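Local coordinates for hypothetical protein TM1010 (Thermotoga maritima, PDB 2F4P), which is of unknown function but belongs to the cupin clan, whose members share a compact antiparallel beta-barrel fold, at residues A[62-67]-A[129-134]; A[81-86]-A[101-106]. All coordinates share one frame; numbering follows the deposited sequence.

Contact 1: A[62-67]-A[129-134]; sequences HWHSHP and AEWLGS
His64 and Trp131 stack where strand 60-65 of the cupin barrel takes up the short antiparallel strand 130-131. Their planes lie 12° apart in an offset stack with centroids 4.1 Å apart. His64 CG sits between the backbone N and the carbonyl carbon (chi1 65°), over the indole and 3.4 Å from Trp131 CZ3; the two side chains lie side by side, pointing the same way. A flat imidazole suits this place, giving a face to the indole while its nitrogens make polar bonds: ND1 donates to His62 O, which lies 23° out of the ring plane, and NE2 is hydrogen-bonded to an unknown ligand, as is His66 NE2.

Backbone bonds join the strands. Ser65 and Glu130 form a hydrogen-bonded pair, with Glu130 N 2.7 Å from Ser65 O; past the end of strand 130-131 Leu132 N donates to Trp63 O and Trp63 N to Gly133 O.

CH-pi contacts occur near both ends. The small Ala129 lays its methyl over the His66 ring, CB 3.5 Å from His66 CE1, and Ser134 CA lies over the His62 ring. Trp63 instead turns its indole edge to Gly133 O and Ser134 O, and its NE1 bonds Glu139. A water bridges His62 and Leu132, 2.7 Å from His62 ND1 and donating to Leu132 O.

Contact 2: A[81-86]-A[101-106]; sequences YQERGK and PNVVHW. With EDO (1,2-ethanediol), chain F; EDO (1,2-ethanediol), chain G.
Gln82 and Trp106 meet through both backbone and side chain. They form an antiparallel hydrogen-bonded pair, Gln82 N giving a nearly straight bond (168°) to Trp106 O and Trp106 N returning one to Gln82 O. On the same face of the sheet Trp106 NE1 donates to Gln82 OE1 at 2.9 Å, on a lone pair in the amide plane and close to the indole plane. Glutamine suits the place because its extended chain, CG anti to the backbone N (chi1 -179°), offers an acceptor to the indole and a donor beyond it. Beside this pair, Arg84 N bonds Val104 O.

On the other face, Tyr81 CE1 packs 3.7 Å from His105 CB, and Val103 CG1 lies 3.6 Å from Glu83 CG, a branched apolar group against the aliphatic part of the glutamate.

A second layer positions these groups. Tyr81 OH donates to the anti lone pair of Glu83 OE2 at 2.6 Å; His105 ND1 donates to Val103 O, which lies in the ring plane; Gln82 NE2 reaches Lys86 O. Two ethanediols, probably from the crystallisation liquor, also accept from Gln82 NE2 and Glu83 N. A type II turn, Gly85 at positive phi, leads strand 78-83 toward 89-92; both 89-92 and 105-109 pair antiparallel with 78-83, as in a cupin barrel.

How the contacts relate
From the N terminus, the chain runs through strands 22-23, 29-30, 33-37 and 49-55 before reaching 62-67 on strand 60-65, then passes through strand 70-75 to 81-86 at the end of strand 78-83. Contact 2 closes the shorter loop when 101-106 returns after strands 89-92 and 96-99. The chain then runs through strand 115-121 before 129-134 closes contact 1, so the shorter closure lies wholly within the longer. Strand 60-65 has 130-131 and 105-109 as neighbours, and 105-109 in turn pairs with 78-83, so the two contacts belong to one sheet. Probable hydrogen bonds from His105 N to His64 O and from Asn102 N to His66 O join them, and Arg84 makes a cation-pi contact with Trp63.

Contact 1: A[62-67]-A[129-134]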
loop_
_atom_site.group_PDB
_atom_site.type_symbol
_atom_site.label_atom_id
_atom_site.label_comp_id
_atom_site.label_asym_id
_atom_site.label_seq_id
_atom_site.Cartn_x
_atom_site.Cartn_y
_atom_site.Cartn_z
ATOM N N HIS A 62 -17.280 -3.714 -11.089
ATOM C CA HIS A 62 -18.237 -2.854 -11.792
ATOM C C HIS A 62 -17.620 -1.469 -11.998
ATOM O O HIS A 62 -16.595 -1.115 -11.374
ATOM C CB HIS A 62 -19.515 -2.741 -10.972
ATOM C CG HIS A 62 -20.278 -4.023 -10.879
ATOM N ND1 HIS A 62 -21.498 -4.118 -10.247
ATOM C CD2 HIS A 62 -19.996 -5.264 -11.344
ATOM C CE1 HIS A 62 -21.938 -5.358 -10.333
ATOM N NE2 HIS A 62 -21.040 -6.077 -10.984
ATOM N N TRP A 63 -18.261 -0.656 -12.831
ATOM C CA TRP A 63 -17.936 0.778 -12.853
ATOM C C TRP A 63 -18.235 1.394 -11.482
ATOM O O TRP A 63 -19.286 1.121 -10.880
ATOM C CB TRP A 63 -18.750 1.511 -13.910
ATOM C CG TRP A 63 -18.472 1.144 -15.330
ATOM C CD1 TRP A 63 -19.187 0.276 -16.100
ATOM C CD2 TRP A 63 -17.414 1.646 -16.171
ATOM N NE1 TRP A 63 -18.662 0.219 -17.354
ATOM C CE2 TRP A 63 -17.560 1.030 -17.426
ATOM C CE3 TRP A 63 -16.338 2.522 -15.970
ATOM C CZ2 TRP A 63 -16.702 1.299 -18.497
ATOM C CZ3 TRP A 63 -15.484 2.794 -17.048
ATOM C CH2 TRP A 63 -15.683 2.201 -18.286
ATOM N N HIS A 64 -17.337 2.263 -11.008
ATOM C CA HIS A 64 -17.541 2.936 -9.761
ATOM C C HIS A 64 -16.583 4.129 -9.622
ATOM O O HIS A 64 -15.661 4.298 -10.415
ATOM C CB HIS A 64 -17.361 1.946 -8.605
ATOM C CG HIS A 64 -15.978 1.397 -8.459
ATOM N ND1 HIS A 64 -15.365 0.610 -9.418
ATOM C CD2 HIS A 64 -15.110 1.473 -7.424
ATOM C CE1 HIS A 64 -14.164 0.256 -8.984
ATOM N NE2 HIS A 64 -13.989 0.765 -7.778
ATOM N N SER A 65 -16.794 4.911 -8.582
ATOM C CA SER A 65 -15.900 6.000 -8.218
ATOM C C SER A 65 -15.800 6.101 -6.689
ATOM O O SER A 65 -16.697 5.637 -5.941
ATOM C CB SER A 65 -16.416 7.331 -8.818
ATOM O OG SER A 65 -17.606 7.763 -8.161
ATOM N N HIS A 66 -14.716 6.725 -6.246
ATOM C CA HIS A 66 -14.493 7.025 -4.845
ATOM C C HIS A 66 -14.397 8.543 -4.707
ATOM O O HIS A 66 -13.549 9.157 -5.345
ATOM C CB HIS A 66 -13.158 6.449 -4.389
ATOM C CG HIS A 66 -13.180 4.967 -4.187
ATOM N ND1 HIS A 66 -13.445 4.400 -2.958
ATOM C CD2 HIS A 66 -13.007 3.945 -5.049
ATOM C CE1 HIS A 66 -13.426 3.085 -3.075
ATOM N NE2 HIS A 66 -13.155 2.784 -4.331
ATOM N N PRO A 67 -15.198 9.126 -3.830
ATOM C CA PRO A 67 -15.105 10.558 -3.575
ATOM C C PRO A 67 -13.699 11.029 -3.155
ATOM O O PRO A 67 -13.314 12.159 -3.443
ATOM C CB PRO A 67 -16.070 10.778 -2.413
ATOM C CG PRO A 67 -16.981 9.674 -2.442
ATOM C CD PRO A 67 -16.279 8.494 -3.063
ATOM N N ALA A 129 -17.502 4.447 -1.660
ATOM C CA ALA A 129 -17.512 4.256 -3.098
ATOM C C ALA A 129 -18.923 4.350 -3.612
ATOM O O ALA A 129 -19.891 3.962 -2.927
ATOM C CB ALA A 129 -16.934 2.917 -3.439
ATOM N N GLU A 130 -19.056 4.893 -4.809
ATOM C CA GLU A 130 -20.314 4.914 -5.482
ATOM C C GLU A 130 -20.253 3.880 -6.597
ATOM O O GLU A 130 -19.449 4.004 -7.531
ATOM C CB GLU A 130 -20.548 6.283 -6.053
ATOM C CG GLU A 130 -21.720 6.382 -6.880
ATOM C CD GLU A 130 -22.179 7.823 -6.968
ATOM O OE1 GLU A 130 -21.402 8.768 -6.629
ATOM O OE2 GLU A 130 -23.332 7.990 -7.347
ATOM N N TRP A 131 -21.118 2.886 -6.487
ATOM C CA TRP A 131 -21.132 1.749 -7.390
ATOM C C TRP A 131 -22.192 1.937 -8.471
ATOM O O TRP A 131 -23.349 2.261 -8.188
ATOM C CB TRP A 131 -21.321 0.430 -6.612
ATOM C CG TRP A 131 -20.155 0.092 -5.763
ATOM C CD1 TRP A 131 -20.023 0.327 -4.434
ATOM C CD2 TRP A 131 -18.954 -0.554 -6.173
ATOM N NE1 TRP A 131 -18.801 -0.095 -3.996
ATOM C CE2 TRP A 131 -18.131 -0.662 -5.041
ATOM C CE3 TRP A 131 -18.493 -1.062 -7.393
ATOM C CZ2 TRP A 131 -16.863 -1.233 -5.095
ATOM C CZ3 TRP A 131 -17.248 -1.625 -7.441
ATOM C CH2 TRP A 131 -16.438 -1.701 -6.301
ATOM N N LEU A 132 -21.771 1.754 -9.716
ATOM C CA LEU A 132 -22.612 1.943 -10.891
ATOM C C LEU A 132 -22.826 0.574 -11.592
ATOM O O LEU A 132 -22.868 -0.461 -10.922
ATOM C CB LEU A 132 -21.992 3.011 -11.793
ATOM C CG LEU A 132 -21.622 4.290 -11.012
ATOM C CD1 LEU A 132 -20.775 5.250 -11.811
ATOM C CD2 LEU A 132 -22.861 5.011 -10.491
ATOM N N GLY A 133 -22.942 0.557 -12.914
ATOM C CA GLY A 133 -23.223 -0.674 -13.641
ATOM C C GLY A 133 -22.052 -1.612 -13.828
ATOM O O GLY A 133 -20.894 -1.236 -13.671
ATOM N N SER A 134 -22.369 -2.853 -14.184
ATOM C CA SER A 134 -21.369 -3.822 -14.604
ATOM C C SER A 134 -20.631 -3.346 -15.827
ATOM O O SER A 134 -21.169 -2.567 -16.631
ATOM C CB SER A 134 -22.066 -5.142 -14.965
ATOM O OG SER A 134 -22.514 -5.740 -13.791
HETATM O O HOH W 1 -22.510 -1.974 -9.020
#

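Contact 2: A[81-86]-A[101-106]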
loop_
_atom_site.group_PDB
_atom_site.type_symbol
_atom_site.label_atom_id
_atom_site.label_comp_id
_atom_site.label_asym_id
_atom_site.label_seq_id
_atom_site.Cartn_x
_atom_site.Cartn_y
_atom_site.Cartn_z
ATOM N N TYR A 81 -6.989 -1.238 -16.318
ATOM C CA TYR A 81 -7.635 -0.109 -15.684
ATOM C C TYR A 81 -8.249 0.767 -16.783
ATOM O O TYR A 81 -7.611 1.051 -17.772
ATOM C CB TYR A 81 -6.623 0.700 -14.874
ATOM C CG TYR A 81 -7.097 2.061 -14.399
ATOM C CD1 TYR A 81 -8.033 2.189 -13.378
ATOM C CD2 TYR A 81 -6.627 3.232 -14.999
ATOM C CE1 TYR A 81 -8.454 3.420 -12.937
ATOM C CE2 TYR A 81 -7.061 4.482 -14.561
ATOM C CZ TYR A 81 -7.973 4.571 -13.529
ATOM O OH TYR A 81 -8.411 5.803 -13.078
ATOM N N GLN A 82 -9.495 1.177 -16.602
ATOM C CA GLN A 82 -10.150 2.027 -17.575
ATOM C C GLN A 82 -11.036 3.057 -16.920
ATOM O O GLN A 82 -11.889 2.716 -16.101
ATOM C CB GLN A 82 -10.985 1.201 -18.527
ATOM C CG GLN A 82 -11.693 2.062 -19.611
ATOM C CD GLN A 82 -12.275 1.220 -20.734
ATOM O OE1 GLN A 82 -13.066 0.295 -20.495
ATOM N NE2 GLN A 82 -11.906 1.546 -21.974
ATOM N N GLU A 83 -10.847 4.312 -17.329
ATOM C CA GLU A 83 -11.743 5.412 -16.997
ATOM C C GLU A 83 -12.860 5.541 -18.028
ATOM O O GLU A 83 -12.677 5.267 -19.209
ATOM C CB GLU A 83 -10.939 6.719 -16.891
ATOM C CG GLU A 83 -9.936 6.658 -15.749
ATOM C CD GLU A 83 -9.001 7.820 -15.664
ATOM O OE1 GLU A 83 -9.183 8.768 -16.449
ATOM O OE2 GLU A 83 -8.122 7.800 -14.760
ATOM N N ARG A 84 -14.035 5.944 -17.562
ATOM C CA ARG A 84 -15.185 6.132 -18.446
ATOM C C ARG A 84 -14.793 6.972 -19.663
ATOM O O ARG A 84 -14.269 8.070 -19.520
ATOM C CB ARG A 84 -16.302 6.811 -17.648
ATOM C CG ARG A 84 -17.615 6.889 -18.316
ATOM C CD ARG A 84 -18.717 6.395 -17.353
ATOM N NE ARG A 84 -19.040 5.039 -17.699
ATOM C CZ ARG A 84 -19.883 4.220 -17.070
ATOM N NH1 ARG A 84 -20.527 4.531 -15.952
ATOM N NH2 ARG A 84 -20.028 3.025 -17.584
ATOM N N GLY A 85 -15.027 6.439 -20.853
ATOM C CA GLY A 85 -14.808 7.168 -22.099
ATOM C C GLY A 85 -13.361 7.249 -22.557
ATOM O O GLY A 85 -13.071 7.947 -23.527
ATOM N N LYS A 86 -12.446 6.555 -21.874
ATOM C CA LYS A 86 -11.010 6.619 -22.200
ATOM C C LYS A 86 -10.465 5.217 -22.557
ATOM O O LYS A 86 -11.025 4.207 -22.130
ATOM C CB LYS A 86 -10.198 7.166 -21.018
ATOM C CG LYS A 86 -10.569 8.586 -20.523
ATOM C CD LYS A 86 -9.994 9.675 -21.367
ATOM C CE LYS A 86 -9.771 10.965 -20.556
ATOM N NZ LYS A 86 -10.895 11.287 -19.652
ATOM N N PRO A 101 -10.185 11.612 -7.296
ATOM C CA PRO A 101 -11.516 11.727 -6.709
ATOM C C PRO A 101 -12.622 11.795 -7.767
ATOM O O PRO A 101 -12.495 12.554 -8.723
ATOM C CB PRO A 101 -11.423 13.021 -5.917
ATOM C CG PRO A 101 -9.976 13.080 -5.518
ATOM C CD PRO A 101 -9.257 12.599 -6.729
ATOM N N ASN A 102 -13.643 10.945 -7.600
ATOM C CA ASN A 102 -14.870 10.920 -8.388
ATOM C C ASN A 102 -14.737 10.447 -9.815
ATOM O O ASN A 102 -15.749 10.380 -10.530
ATOM C CB ASN A 102 -15.559 12.287 -8.370
ATOM C CG ASN A 102 -15.754 12.798 -6.988
ATOM O OD1 ASN A 102 -16.403 12.141 -6.154
ATOM N ND2 ASN A 102 -15.154 13.937 -6.699
ATOM N N VAL A 103 -13.532 10.041 -10.226
ATOM C CA VAL A 103 -13.348 9.525 -11.584
ATOM C C VAL A 103 -14.003 8.129 -11.675
ATOM O O VAL A 103 -13.722 7.243 -10.858
ATOM C CB VAL A 103 -11.871 9.535 -12.011
ATOM C CG1 VAL A 103 -11.646 8.779 -13.348
ATOM C CG2 VAL A 103 -11.381 10.965 -12.158
ATOM N N VAL A 104 -14.880 7.957 -12.649
ATOM C CA VAL A 104 -15.580 6.690 -12.836
ATOM C C VAL A 104 -14.690 5.722 -13.601
ATOM O O VAL A 104 -14.125 6.081 -14.629
ATOM C CB VAL A 104 -16.964 6.892 -13.474
ATOM C CG1 VAL A 104 -17.607 5.505 -13.765
ATOM C CG2 VAL A 104 -17.843 7.740 -12.552
ATOM N N HIS A 105 -14.501 4.514 -13.068
ATOM C CA HIS A 105 -13.497 3.604 -13.653
ATOM C C HIS A 105 -13.839 2.155 -13.275
ATOM O O HIS A 105 -14.736 1.894 -12.453
ATOM C CB HIS A 105 -12.124 3.946 -13.095
ATOM C CG HIS A 105 -12.013 3.619 -11.646
ATOM N ND1 HIS A 105 -12.519 4.458 -10.673
ATOM C CD2 HIS A 105 -11.589 2.507 -11.009
ATOM C CE1 HIS A 105 -12.352 3.895 -9.490
ATOM N NE2 HIS A 105 -11.802 2.710 -9.669
ATOM N N TRP A 106 -13.170 1.229 -13.917
ATOM C CA TRP A 106 -13.149 -0.156 -13.422
ATOM C C TRP A 106 -11.730 -0.643 -13.497
ATOM O O TRP A 106 -10.904 -0.063 -14.227
ATOM C CB TRP A 106 -14.078 -1.062 -14.224
ATOM C CG TRP A 106 -13.707 -1.225 -15.674
ATOM C CD1 TRP A 106 -14.101 -0.426 -16.690
ATOM C CD2 TRP A 106 -12.879 -2.245 -16.259
ATOM N NE1 TRP A 106 -13.593 -0.886 -17.879
ATOM C CE2 TRP A 106 -12.827 -1.993 -17.646
ATOM C CE3 TRP A 106 -12.207 -3.375 -15.755
ATOM C CZ2 TRP A 106 -12.120 -2.819 -18.544
ATOM C CZ3 TRP A 106 -11.494 -4.190 -16.638
ATOM C CH2 TRP A 106 -11.461 -3.913 -18.017
HETATM C C1 EDO F . -6.567 5.995 -18.305
HETATM O O1 EDO F . -5.301 5.647 -17.735
HETATM C C2 EDO F . -7.315 4.675 -18.405
HETATM O O2 EDO F . -8.594 4.835 -19.000
HETATM C C1 EDO G . -10.512 -0.003 -24.584
HETATM O O1 EDO G . -9.280 0.686 -24.585
HETATM C C2 EDO G . -11.665 0.819 -25.116
HETATM O O2 EDO G . -12.848 0.222 -24.595
#